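PDB 3LOQ: universal stress protein from Archaeoglobus fulgidus, which binds adenosine monophosphate and belongs to the universal stress protein A family, its cellular role being unsettled. Local coordinates for residues A[43-48]-A[156-161]; A[107-110]-A[115-118]; A[127-132]-A[147-152]; A[134-139]-A[277-282]. All blocks are in the same frame, centred on the assembly; numbering follows the deposited sequence.

Contact 1 (A[43-48]-A[156-161])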
loop_
_atom_site.group_PDB
_atom_site.type_symbol
_atom_site.label_atom_id
_atom_site.label_comp_id
_atom_site.label_asym_id
_atom_site.label_seq_id
_atom_site.Cartn_x
_atom_site.Cartn_y
_atom_site.Cartn_z
ATOM N N GLY A 43 -8.072 -2.897 13.133
ATOM C CA GLY A 43 -9.263 -3.742 13.125
ATOM C C GLY A 43 -9.508 -4.359 11.753
ATOM O O GLY A 43 -9.788 -5.557 11.625
ATOM N N ASP A 44 -9.391 -3.536 10.714
ATOM C CA ASP A 44 -9.599 -3.996 9.345
ATOM C C ASP A 44 -8.607 -5.088 8.963
ATOM O O ASP A 44 -8.966 -6.065 8.316
ATOM C CB ASP A 44 -9.503 -2.828 8.368
ATOM C CG ASP A 44 -10.583 -1.795 8.601
ATOM O OD1 ASP A 44 -11.738 -2.064 8.208
ATOM O OD2 ASP A 44 -10.278 -0.721 9.175
ATOM N N PHE A 45 -7.358 -4.922 9.373
ATOM C CA PHE A 45 -6.333 -5.887 9.028
ATOM C C PHE A 45 -6.521 -7.187 9.791
ATOM O O PHE A 45 -6.261 -8.268 9.260
ATOM C CB PHE A 45 -4.950 -5.316 9.302
ATOM C CG PHE A 45 -4.502 -4.314 8.286
ATOM C CD1 PHE A 45 -4.232 -3.008 8.650
ATOM C CD2 PHE A 45 -4.355 -4.680 6.959
ATOM C CE1 PHE A 45 -3.814 -2.093 7.715
ATOM C CE2 PHE A 45 -3.943 -3.766 6.016
ATOM C CZ PHE A 45 -3.669 -2.472 6.394
ATOM N N LYS A 46 -6.952 -7.087 11.043
ATOM C CA LYS A 46 -7.168 -8.290 11.832
ATOM C C LYS A 46 -8.246 -9.147 11.180
ATOM O O LYS A 46 -8.131 -10.377 11.134
ATOM C CB LYS A 46 -7.552 -7.960 13.275
ATOM C CG LYS A 46 -7.744 -9.200 14.131
ATOM C CD LYS A 46 -7.520 -8.909 15.599
ATOM C CE LYS A 46 -7.637 -10.181 16.426
ATOM N NZ LYS A 46 -6.803 -11.282 15.860
ATOM N N LYS A 47 -9.267 -8.484 10.644
ATOM C CA LYS A 47 -10.391 -9.183 10.044
ATOM C C LYS A 47 -10.064 -9.869 8.722
ATOM O O LYS A 47 -10.815 -10.741 8.283
ATOM C CB LYS A 47 -11.611 -8.266 9.926
ATOM C CG LYS A 47 -12.239 -7.951 11.296
ATOM C CD LYS A 47 -13.407 -6.980 11.185
ATOM C CE LYS A 47 -13.967 -6.598 12.555
ATOM N NZ LYS A 47 -13.080 -5.637 13.277
ATOM N N VAL A 48 -8.947 -9.508 8.093
ATOM C CA VAL A 48 -8.524 -10.232 6.894
ATOM C C VAL A 48 -7.374 -11.220 7.139
ATOM O O VAL A 48 -6.892 -11.873 6.209
ATOM C CB VAL A 48 -8.231 -9.290 5.688
ATOM C CG1 VAL A 48 -9.523 -8.619 5.232
ATOM C CG2 VAL A 48 -7.158 -8.246 6.035
ATOM N N PRO A 156 3.587 -6.648 -1.758
ATOM C CA PRO A 156 2.710 -5.501 -1.965
ATOM C C PRO A 156 2.991 -4.403 -0.954
ATOM O O PRO A 156 3.489 -4.666 0.141
ATOM C CB PRO A 156 1.317 -6.080 -1.739
ATOM C CG PRO A 156 1.466 -7.533 -1.979
ATOM C CD PRO A 156 2.820 -7.866 -1.448
ATOM N N VAL A 157 2.672 -3.178 -1.349
ATOM C CA VAL A 157 2.886 -1.987 -0.544
ATOM C C VAL A 157 1.556 -1.255 -0.448
ATOM O O VAL A 157 0.953 -0.929 -1.467
ATOM C CB VAL A 157 3.927 -1.064 -1.197
ATOM C CG1 VAL A 157 4.127 0.182 -0.366
ATOM C CG2 VAL A 157 5.262 -1.826 -1.402
ATOM N N TYR A 158 1.109 -0.994 0.779
ATOM C CA TYR A 158 -0.206 -0.424 1.028
ATOM C C TYR A 158 -0.005 0.957 1.657
ATOM O O TYR A 158 0.515 1.059 2.771
ATOM C CB TYR A 158 -0.970 -1.354 1.989
ATOM C CG TYR A 158 -2.481 -1.377 1.843
ATOM C CD1 TYR A 158 -3.226 -2.434 2.362
ATOM C CD2 TYR A 158 -3.163 -0.348 1.197
ATOM C CE1 TYR A 158 -4.612 -2.466 2.243
ATOM C CE2 TYR A 158 -4.537 -0.372 1.061
ATOM C CZ TYR A 158 -5.259 -1.432 1.595
ATOM O OH TYR A 158 -6.629 -1.457 1.475
ATOM N N ILE A 159 -0.405 2.017 0.948
ATOM C CA ILE A 159 -0.166 3.396 1.403
ATOM C C ILE A 159 -1.373 4.033 2.128
ATOM O O ILE A 159 -2.471 4.114 1.577
ATOM C CB ILE A 159 0.266 4.314 0.246
ATOM C CG1 ILE A 159 1.459 3.704 -0.517
ATOM C CG2 ILE A 159 0.662 5.701 0.781
ATOM C CD1 ILE A 159 2.727 3.656 0.296
ATOM N N PHE A 160 -1.150 4.479 3.363
ATOM C CA PHE A 160 -2.183 5.093 4.185
ATOM C C PHE A 160 -1.808 6.541 4.494
ATOM O O PHE A 160 -0.681 6.802 4.920
ATOM C CB PHE A 160 -2.321 4.325 5.491
ATOM C CG PHE A 160 -2.890 2.947 5.322
ATOM C CD1 PHE A 160 -4.213 2.694 5.634
ATOM C CD2 PHE A 160 -2.100 1.907 4.847
ATOM C CE1 PHE A 160 -4.746 1.435 5.490
ATOM C CE2 PHE A 160 -2.627 0.647 4.689
ATOM C CZ PHE A 160 -3.962 0.407 5.015
ATOM N N LYS A 161 -2.737 7.472 4.271
ATOM C CA LYS A 161 -2.518 8.886 4.627
ATOM C C LYS A 161 -3.588 9.452 5.579
ATOM O O LYS A 161 -3.311 10.376 6.352
ATOM C CB LYS A 161 -2.435 9.774 3.375
ATOM C CG LYS A 161 -1.336 9.364 2.404
ATOM C CD LYS A 161 -1.109 10.441 1.371
ATOM C CE LYS A 161 -1.645 10.024 0.023
ATOM N NZ LYS A 161 -3.100 9.756 -0.049
#

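Contact 2 (A[107-110]-A[115-118])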
loop_
_atom_site.group_PDB
_atom_site.type_symbol
_atom_site.label_atom_id
_atom_site.label_comp_id
_atom_site.label_asym_id
_atom_site.label_seq_id
_atom_site.Cartn_x
_atom_site.Cartn_y
_atom_site.Cartn_z
ATOM N N PRO A 107 18.302 -4.970 16.287
ATOM C CA PRO A 107 18.567 -3.544 16.516
ATOM C C PRO A 107 18.056 -2.659 15.377
ATOM O O PRO A 107 17.743 -3.168 14.294
ATOM C CB PRO A 107 20.094 -3.492 16.555
ATOM C CG PRO A 107 20.509 -4.587 15.618
ATOM C CD PRO A 107 19.529 -5.697 15.904
ATOM N N PHE A 108 17.967 -1.353 15.618
ATOM C CA PHE A 108 17.556 -0.420 14.574
ATOM C C PHE A 108 18.617 -0.337 13.497
ATOM O O PHE A 108 19.742 0.071 13.765
ATOM C CB PHE A 108 17.349 0.980 15.132
ATOM C CG PHE A 108 16.398 1.042 16.280
ATOM C CD1 PHE A 108 16.700 1.795 17.402
ATOM C CD2 PHE A 108 15.198 0.350 16.243
ATOM C CE1 PHE A 108 15.818 1.853 18.467
ATOM C CE2 PHE A 108 14.314 0.402 17.310
ATOM C CZ PHE A 108 14.627 1.153 18.421
ATOM N N PRO A 109 18.260 -0.699 12.263
ATOM C CA PRO A 109 19.224 -0.532 11.172
ATOM C C PRO A 109 19.609 0.936 11.035
ATOM O O PRO A 109 18.764 1.818 11.256
ATOM C CB PRO A 109 18.430 -0.955 9.932
ATOM C CG PRO A 109 17.244 -1.737 10.454
ATOM C CD PRO A 109 16.938 -1.150 11.795
ATOM N N ALA A 110 20.867 1.198 10.692
ATOM C CA ALA A 110 21.297 2.542 10.304
ATOM C C ALA A 110 21.761 2.538 8.850
ATOM O O ALA A 110 22.551 1.693 8.439
ATOM C CB ALA A 110 22.400 3.036 11.207
ATOM N N VAL A 115 16.361 1.194 1.372
ATOM C CA VAL A 115 17.103 -0.058 1.317
ATOM C C VAL A 115 16.794 -0.942 2.514
ATOM O O VAL A 115 16.575 -2.135 2.370
ATOM C CB VAL A 115 18.618 0.198 1.269
ATOM C CG1 VAL A 115 19.392 -1.115 1.432
ATOM C CG2 VAL A 115 18.982 0.888 -0.032
ATOM N N GLU A 116 16.767 -0.362 3.706
ATOM C CA GLU A 116 16.521 -1.169 4.898
ATOM C C GLU A 116 15.093 -1.714 4.959
ATOM O O GLU A 116 14.866 -2.822 5.447
ATOM C CB GLU A 116 16.886 -0.411 6.178
ATOM C CG GLU A 116 18.366 -0.026 6.278
ATOM C CD GLU A 116 19.314 -1.212 6.101
ATOM O OE1 GLU A 116 18.954 -2.347 6.488
ATOM O OE2 GLU A 116 20.429 -1.005 5.573
ATOM N N ILE A 117 14.133 -0.942 4.457
ATOM C CA ILE A 117 12.762 -1.402 4.451
ATOM C C ILE A 117 12.638 -2.579 3.497
ATOM O O ILE A 117 12.116 -3.627 3.864
ATOM C CB ILE A 117 11.745 -0.284 4.085
ATOM C CG1 ILE A 117 11.625 0.729 5.244
ATOM C CG2 ILE A 117 10.379 -0.914 3.791
ATOM C CD1 ILE A 117 11.051 2.105 4.878
ATOM N N ILE A 118 13.126 -2.408 2.272
ATOM C CA ILE A 118 13.052 -3.480 1.291
ATOM C C ILE A 118 13.771 -4.719 1.827
ATOM O O ILE A 118 13.284 -5.835 1.704
ATOM C CB ILE A 118 13.698 -3.075 -0.040
ATOM C CG1 ILE A 118 12.935 -1.919 -0.677
ATOM C CG2 ILE A 118 13.727 -4.271 -0.999
ATOM C CD1 ILE A 118 11.580 -2.311 -1.109
#

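Contact 3 (A[127-132]-A[147-152]). With AMP (adenosine monophosphate), chain C.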
loop_
_atom_site.group_PDB
_atom_site.type_symbol
_atom_site.label_atom_id
_atom_site.label_comp_id
_atom_site.label_asym_id
_atom_site.label_seq_id
_atom_site.Cartn_x
_atom_site.Cartn_y
_atom_site.Cartn_z
ATOM N N ILE A 127 3.867 -4.656 2.981
ATOM C CA ILE A 127 4.279 -3.452 3.666
ATOM C C ILE A 127 3.096 -2.507 3.739
ATOM O O ILE A 127 2.427 -2.266 2.729
ATOM C CB ILE A 127 5.429 -2.775 2.908
ATOM C CG1 ILE A 127 6.579 -3.769 2.718
ATOM C CG2 ILE A 127 5.925 -1.578 3.653
ATOM C CD1 ILE A 127 7.695 -3.272 1.810
ATOM N N ALA A 128 2.830 -1.987 4.937
ATOM C CA ALA A 128 1.816 -0.955 5.124
ATOM C C ALA A 128 2.534 0.253 5.659
ATOM O O ALA A 128 3.207 0.170 6.684
ATOM C CB ALA A 128 0.755 -1.421 6.113
HETATM N N MSE A 129 2.431 1.378 4.964
HETATM C CA MSE A 129 3.212 2.532 5.370
HETATM C C MSE A 129 2.473 3.819 5.064
HETATM O O MSE A 129 1.468 3.802 4.357
HETATM C CB MSE A 129 4.587 2.519 4.706
HETATM C CG MSE A 129 4.551 2.750 3.196
HETATM SE SE MSE A 129 6.306 2.424 2.372
HETATM C CE MSE A 129 7.356 3.824 3.235
ATOM N N GLY A 130 2.960 4.925 5.624
ATOM C CA GLY A 130 2.378 6.232 5.381
ATOM C C GLY A 130 3.064 6.936 4.222
ATOM O O GLY A 130 3.958 6.385 3.582
ATOM N N SER A 131 2.624 8.154 3.943
ATOM C CA SER A 131 3.288 9.023 2.994
ATOM C C SER A 131 2.905 10.452 3.374
ATOM O O SER A 131 1.791 10.696 3.836
ATOM C CB SER A 131 2.824 8.710 1.577
ATOM O OG SER A 131 3.177 9.759 0.684
ATOM N N ARG A 132 3.809 11.403 3.190
ATOM C CA ARG A 132 3.464 12.771 3.551
ATOM C C ARG A 132 2.656 13.449 2.437
ATOM O O ARG A 132 2.280 14.620 2.540
ATOM C CB ARG A 132 4.694 13.578 3.989
ATOM C CG ARG A 132 5.734 13.764 2.925
ATOM C CD ARG A 132 7.049 14.278 3.505
ATOM N NE ARG A 132 7.851 14.897 2.450
ATOM C CZ ARG A 132 8.512 14.218 1.510
ATOM N NH1 ARG A 132 8.475 12.888 1.506
ATOM N NH2 ARG A 132 9.208 14.870 0.574
ATOM N N GLU A 147 7.920 6.309 -2.251
ATOM C CA GLU A 147 8.160 6.032 -3.671
ATOM C C GLU A 147 9.320 5.057 -3.891
ATOM O O GLU A 147 9.239 4.171 -4.740
ATOM C CB GLU A 147 8.356 7.319 -4.476
ATOM C CG GLU A 147 7.048 8.062 -4.748
ATOM C CD GLU A 147 6.054 7.259 -5.590
ATOM O OE1 GLU A 147 6.435 6.839 -6.711
ATOM O OE2 GLU A 147 4.889 7.066 -5.137
ATOM N N GLY A 148 10.395 5.217 -3.125
ATOM C CA GLY A 148 11.514 4.290 -3.185
ATOM C C GLY A 148 11.056 2.859 -2.914
ATOM O O GLY A 148 11.348 1.957 -3.692
ATOM N N VAL A 149 10.345 2.656 -1.807
ATOM C CA VAL A 149 9.828 1.340 -1.442
ATOM C C VAL A 149 8.903 0.810 -2.537
ATOM O O VAL A 149 9.020 -0.342 -2.954
ATOM C CB VAL A 149 9.070 1.379 -0.077
ATOM C CG1 VAL A 149 8.356 0.036 0.226
ATOM C CG2 VAL A 149 10.022 1.712 1.028
ATOM N N LEU A 150 8.002 1.665 -3.014
ATOM C CA LEU A 150 7.043 1.271 -4.036
ATOM C C LEU A 150 7.768 0.842 -5.288
ATOM O O LEU A 150 7.324 -0.052 -6.005
ATOM C CB LEU A 150 6.109 2.429 -4.373
ATOM C CG LEU A 150 4.871 2.542 -3.490
ATOM C CD1 LEU A 150 4.314 3.966 -3.514
ATOM C CD2 LEU A 150 3.821 1.533 -3.924
ATOM N N HIS A 151 8.889 1.489 -5.560
ATOM C CA HIS A 151 9.623 1.178 -6.776
ATOM C C HIS A 151 10.319 -0.189 -6.715
ATOM O O HIS A 151 10.324 -0.920 -7.694
ATOM C CB HIS A 151 10.655 2.260 -7.093
ATOM C CG HIS A 151 11.218 2.139 -8.468
ATOM N ND1 HIS A 151 12.502 1.691 -8.706
ATOM C CD2 HIS A 151 10.658 2.351 -9.682
ATOM C CE1 HIS A 151 12.718 1.669 -10.013
ATOM N NE2 HIS A 151 11.615 2.065 -10.626
ATOM N N ASP A 152 10.911 -0.553 -5.584
ATOM C CA ASP A 152 11.711 -1.784 -5.603
ATOM C C ASP A 152 11.114 -2.957 -4.844
ATOM O O ASP A 152 11.658 -4.043 -4.894
ATOM C CB ASP A 152 13.131 -1.522 -5.095
ATOM C CG ASP A 152 13.774 -0.333 -5.769
ATOM O OD1 ASP A 152 13.743 -0.295 -7.020
ATOM O OD2 ASP A 152 14.292 0.559 -5.047
HETATM P P AMP C . 7.485 9.668 2.071
HETATM O O1P AMP C . 7.208 9.200 0.665
HETATM O O2P AMP C . 8.944 9.786 2.471
HETATM O O3P AMP C . 6.633 10.844 2.487
HETATM O "O5'" AMP C . 6.955 8.443 2.979
HETATM C "C5'" AMP C . 6.968 8.594 4.396
HETATM C "C4'" AMP C . 6.980 7.206 4.979
HETATM O "O4'" AMP C . 8.254 6.597 4.762
HETATM C "C3'" AMP C . 6.856 7.236 6.480
HETATM O "O3'" AMP C . 5.485 7.251 6.825
HETATM C "C2'" AMP C . 7.489 5.927 6.876
HETATM O "O2'" AMP C . 6.501 4.918 6.673
HETATM C "C1'" AMP C . 8.585 5.732 5.851
HETATM N N9 AMP C . 9.857 6.192 6.448
HETATM C C8 AMP C . 10.460 7.369 6.192
HETATM N N7 AMP C . 11.610 7.492 6.905
HETATM C C5 AMP C . 11.746 6.367 7.639
HETATM C C6 AMP C . 12.726 5.844 8.605
HETATM N N6 AMP C . 13.820 6.564 8.933
HETATM N N1 AMP C . 12.500 4.632 9.140
HETATM C C2 AMP C . 11.419 3.901 8.816
HETATM N N3 AMP C . 10.490 4.310 7.944
HETATM C C4 AMP C . 10.600 5.510 7.329
#

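Contact 4 (A[134-139]-A[277-282])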
loop_
_atom_site.group_PDB
_atom_site.type_symbol
_atom_site.label_atom_id
_atom_site.label_comp_id
_atom_site.label_asym_id
_atom_site.label_seq_id
_atom_site.Cartn_x
_atom_site.Cartn_y
_atom_site.Cartn_z
ATOM N N ALA A 134 3.608 14.387 -0.479
ATOM C CA ALA A 134 4.365 15.466 -1.118
ATOM C C ALA A 134 4.078 15.526 -2.613
ATOM O O ALA A 134 3.800 14.500 -3.252
ATOM C CB ALA A 134 5.881 15.294 -0.857
ATOM N N SER A 135 4.128 16.727 -3.171
ATOM C CA SER A 135 3.970 16.899 -4.613
ATOM C C SER A 135 5.118 16.208 -5.344
ATOM O O SER A 135 6.157 15.911 -4.739
ATOM C CB SER A 135 4.002 18.381 -4.957
ATOM O OG SER A 135 5.285 18.886 -4.644
ATOM N N LYS A 136 4.936 15.968 -6.639
ATOM C CA LYS A 136 6.000 15.387 -7.455
ATOM C C LYS A 136 7.307 16.153 -7.206
ATOM O O LYS A 136 8.349 15.552 -6.950
ATOM C CB LYS A 136 5.644 15.428 -8.949
ATOM C CG LYS A 136 4.607 14.382 -9.422
ATOM C CD LYS A 136 4.223 14.687 -10.877
ATOM C CE LYS A 136 3.129 13.745 -11.415
ATOM N NZ LYS A 136 3.303 12.350 -10.889
ATOM N N PHE A 137 7.231 17.478 -7.258
ATOM C CA PHE A 137 8.407 18.329 -7.084
ATOM C C PHE A 137 9.097 18.083 -5.754
ATOM O O PHE A 137 10.314 17.905 -5.708
ATOM C CB PHE A 137 8.038 19.816 -7.231
ATOM C CG PHE A 137 9.080 20.780 -6.665
ATOM C CD1 PHE A 137 10.379 20.823 -7.182
ATOM C CD2 PHE A 137 8.747 21.666 -5.642
ATOM C CE1 PHE A 137 11.345 21.737 -6.679
ATOM C CE2 PHE A 137 9.703 22.582 -5.119
ATOM C CZ PHE A 137 11.003 22.621 -5.651
ATOM N N LYS A 138 8.327 18.084 -4.670
ATOM C CA LYS A 138 8.906 17.882 -3.357
ATOM C C LYS A 138 9.435 16.462 -3.232
ATOM O O LYS A 138 10.440 16.236 -2.581
ATOM C CB LYS A 138 7.889 18.180 -2.245
ATOM C CG LYS A 138 7.606 19.669 -2.034
ATOM C CD LYS A 138 8.835 20.405 -1.573
ATOM C CE LYS A 138 8.566 21.897 -1.403
ATOM N NZ LYS A 138 7.623 22.167 -0.278
ATOM N N LYS A 139 8.756 15.492 -3.836
ATOM C CA LYS A 139 9.277 14.126 -3.808
ATOM C C LYS A 139 10.679 14.086 -4.444
ATOM O O LYS A 139 11.612 13.470 -3.925
ATOM C CB LYS A 139 8.323 13.158 -4.519
ATOM C CG LYS A 139 7.123 12.730 -3.683
ATOM C CD LYS A 139 6.425 11.519 -4.300
ATOM C CE LYS A 139 5.195 11.095 -3.504
ATOM N NZ LYS A 139 4.042 11.959 -3.847
ATOM N N VAL A 277 -2.291 8.608 -8.468
ATOM C CA VAL A 277 -3.425 8.026 -7.769
ATOM C C VAL A 277 -3.174 8.051 -6.271
ATOM O O VAL A 277 -4.007 8.529 -5.495
ATOM C CB VAL A 277 -3.718 6.582 -8.244
ATOM C CG1 VAL A 277 -4.654 5.841 -7.252
ATOM C CG2 VAL A 277 -4.312 6.614 -9.637
ATOM N N ILE A 278 -2.019 7.536 -5.870
ATOM C CA ILE A 278 -1.675 7.449 -4.465
ATOM C C ILE A 278 -1.669 8.834 -3.809
ATOM O O ILE A 278 -2.138 9.002 -2.686
ATOM C CB ILE A 278 -0.297 6.784 -4.282
ATOM C CG1 ILE A 278 -0.361 5.309 -4.693
ATOM C CG2 ILE A 278 0.197 6.939 -2.839
ATOM C CD1 ILE A 278 0.974 4.639 -4.777
ATOM N N ARG A 279 -1.171 9.832 -4.522
ATOM C CA ARG A 279 -0.999 11.150 -3.921
ATOM C C ARG A 279 -2.330 11.854 -3.673
ATOM O O ARG A 279 -2.494 12.492 -2.649
ATOM C CB ARG A 279 -0.124 12.020 -4.800
ATOM C CG ARG A 279 0.276 13.353 -4.174
ATOM C CD ARG A 279 1.252 14.098 -5.104
ATOM N NE ARG A 279 0.505 14.948 -6.008
ATOM C CZ ARG A 279 0.381 14.765 -7.314
ATOM N NH1 ARG A 279 0.984 13.759 -7.927
ATOM N NH2 ARG A 279 -0.358 15.619 -8.005
ATOM N N ARG A 280 -3.275 11.713 -4.601
ATOM C CA ARG A 280 -4.527 12.459 -4.547
ATOM C C ARG A 280 -5.669 11.629 -3.975
ATOM O O ARG A 280 -6.780 12.131 -3.784
ATOM C CB ARG A 280 -4.892 12.994 -5.940
ATOM C CG ARG A 280 -3.680 13.492 -6.729
ATOM C CD ARG A 280 -3.987 14.666 -7.643
ATOM N NE ARG A 280 -4.892 14.327 -8.737
ATOM C CZ ARG A 280 -6.057 14.935 -8.945
ATOM N NH1 ARG A 280 -6.442 15.907 -8.122
ATOM N NH2 ARG A 280 -6.836 14.574 -9.966
ATOM N N SER A 281 -5.396 10.364 -3.681
ATOM C CA SER A 281 -6.439 9.498 -3.149
ATOM C C SER A 281 -6.724 9.818 -1.693
ATOM O O SER A 281 -5.805 9.962 -0.890
ATOM C CB SER A 281 -6.085 8.012 -3.296
ATOM O OG SER A 281 -6.960 7.228 -2.505
ATOM N N PRO A 282 -8.015 9.925 -1.353
ATOM C CA PRO A 282 -8.513 10.151 0.005
ATOM C C PRO A 282 -8.630 8.829 0.781
ATOM O O PRO A 282 -8.976 8.854 1.971
ATOM C CB PRO A 282 -9.915 10.740 -0.221
ATOM C CG PRO A 282 -10.221 10.540 -1.696
ATOM C CD PRO A 282 -9.112 9.747 -2.313
#

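Contact 1 (A[43-48]-A[156-161])
An aromatic cluster of Phe45, Tyr158 and Phe160 joins helix 42-47 to strand 157-160 in the buried interior of the protein. Phe45 supplies the helix side. With CG anti to its carbonyl carbon (chi1 -76°), the benzyl group leaves the helix and presents its far edge to atoms of the two strand rings, Tyr158 CD1 and Phe160 CZ lying near its plane. Its CZ comes to 3.2 Å from CZ of Phe160, a close apolar contact between side chains that approach from opposite directions. The neighbouring corner, Phe45 CE2, is 4.0 Å from Tyr158 CD1. The Phe45 and Tyr158 planes stand nearly perpendicular, at 87°, whereas those of Phe45 and Phe160 make 62°. Within the strand the pair is also packed: Phe160 CZ sits 3.8 Å above the centre of the Tyr158 ring, so this one atom touches both the Phe45 and Tyr158 rings. The phenol oxygen of Tyr158 is satisfied outside the cluster, by a hydrogen bond with Thr254 OG1. Phe286 meets the Tyr158 ring edge-to-face, and Tyr41 adds a further ring beside Phe160. Strand 157-160 runs between its parallel neighbour 126-130 and the antiparallel 285-288. Tyr158 and Phe160 turn to one side of this sheet, toward helix 42-47, while Val157 and Ile159 turn to the other and pack on helix 145-152.

Contact 2 (A[107-110]-A[115-118])
Pro109 and Glu116 face one another across a short surface turn of chain, each CB directed at the opposing segment. The proline offers a single corner of its ring, CB, and the glutamate lies alongside it. CB of Pro109 lies 3.8 Å from Glu116 CG and 3.9 Å from Glu116 CD, so the aliphatic part and the root of the carboxylate share the same methylene. In the glutamate, CG lies anti to the carbonyl carbon and the chain bends at chi2 (-54°), which brings CG, CD and OE1 all alongside Pro109 CB. Its OE1 is also 3.8 Å from Pro109 CB, a van der Waals contact without polar character; the charge has a long, weak ion pair with Lys119 NZ. Further out, the backbone O of Ala110 is 4.5 Å from Glu116 OE2, a loose approach, and the Ala110 CB points away. The contact thus sets the chain entering strand 110-111 against the helix that follows. Pro109 also leans on Leu56, and Glu116 on Val58, both of strand 52-60. Phe108 packs beside helix 75-97. On the inner side of helix 113-121, Ile117 touches the bound nucleotide and Val149 of helix 145-152.

Contact 3 (A[127-132]-A[147-152])
Beside the apolar packing of Ile127 and Met129 on Val149, the flat guanidinium of Arg132 meets the AMP phosphate with its edge, the phosphorus lying in its plane. Arg132 NH1 donates to O3P of AMP at 2.9 Å, and the backbone N of Arg132 reaches the same oxygen at 3.0 Å along a nearly straight bond (167°). O3P is therefore gripped twice by one residue, while Gly143 O holds NH2. The other flat pair is His151 and Asp152: the bond from ND1 to OD1 (2.9 Å) meets the carboxylate from above its plane. Between strand and helix, Ile127 CD1 and Val149 CG1 touch tip to tip at 3.7 Å. Selenomethionine Met129 slides past Val149, its SE 3.8 Å from Val149 CG1, and a bend at chi3 (-64°) carries CE to 3.3 Å from O4' of the AMP ribose. An alanine in place of Val149 would probably open a gap between Ile127 and the selenium, leaving the latter's chain freer to shift beneath the ribose. Gly130, Gly133 and Gly143 have the G-2X-G-9X-G spacing of nucleotide-binding family members. Strand 126-130 lies beside strand 157-160, with helices 113-121 and 145-152 packed against it.

Contact 4 (A[134-139]-A[277-282])
This is a surface contact of long basic side chains round a shared acid, set where the start of helix 136-142 meets the end of helix 273-280, with Arg279 laid against Ala134, Ser135, Lys136 and Lys139. Arg279 reaches across with CG anti to its backbone N (chi1 -172°) and turns at chi3, so that its methylenes rather than its charged end meet the loop: CD stands 3.2 Å from Ala134 O and 3.9 Å from Ser135 CA. The same carbonyl oxygen accepts a hydrogen bond from Lys139 NZ at 2.6 Å, with a C=O...N angle of 154° and the donor tilted slightly from the carbonyl plane. Lys139 NZ is also 3.7 Å from Arg279 CD. Lys136 crosses the arginine at about a right angle, its CG 4.0 Å from NH1 of Arg279. The positive charges are gathered by Glu275, whose OE1 makes salt bridges with Lys136 NZ and Arg279 NH1 and whose OE2 pairs with Lys139 NZ. Replacing Arg279 with an alanine would probably leave Glu275 short of one cationic mate and take away the CD methylene packed on the Ala134 carbonyl, which would keep its bond from Lys139. Ser135 caps helix 136-142, its OG accepting from Lys138 N at 3.1 Å. Beyond the contact, Lys139 leans on Glu147 of helix 145-152. Ile278, one residue before Arg279, packs on Leu150 of that helix and on strand 285-288, while Val277 touches strand 254-258.

Overall arrangement
From the N terminus, segment 43-48 opens the loop that contact 1 closes at 156-161, joining helix 42-47 to strand 157-160. Two shorter loops nest inside it. Contact 2 closes first, binding the approach to strand 110-111 to helix 113-121; contact 3 follows in series, tying strand 126-130 to helix 145-152 beside the nucleotide. Contact 4 leaves from 134-139, within the loop of contact 3, and closes at 277-282, so it crosses both contact 3 and contact 1. It ties the first family region to the later one, a link the sheet repeats where strands 157-160 and 285-288 pair. Contacts 1 and 3 touch through neighbouring strands, and Ile117 and Ile118 bring contact 2 against contact 3.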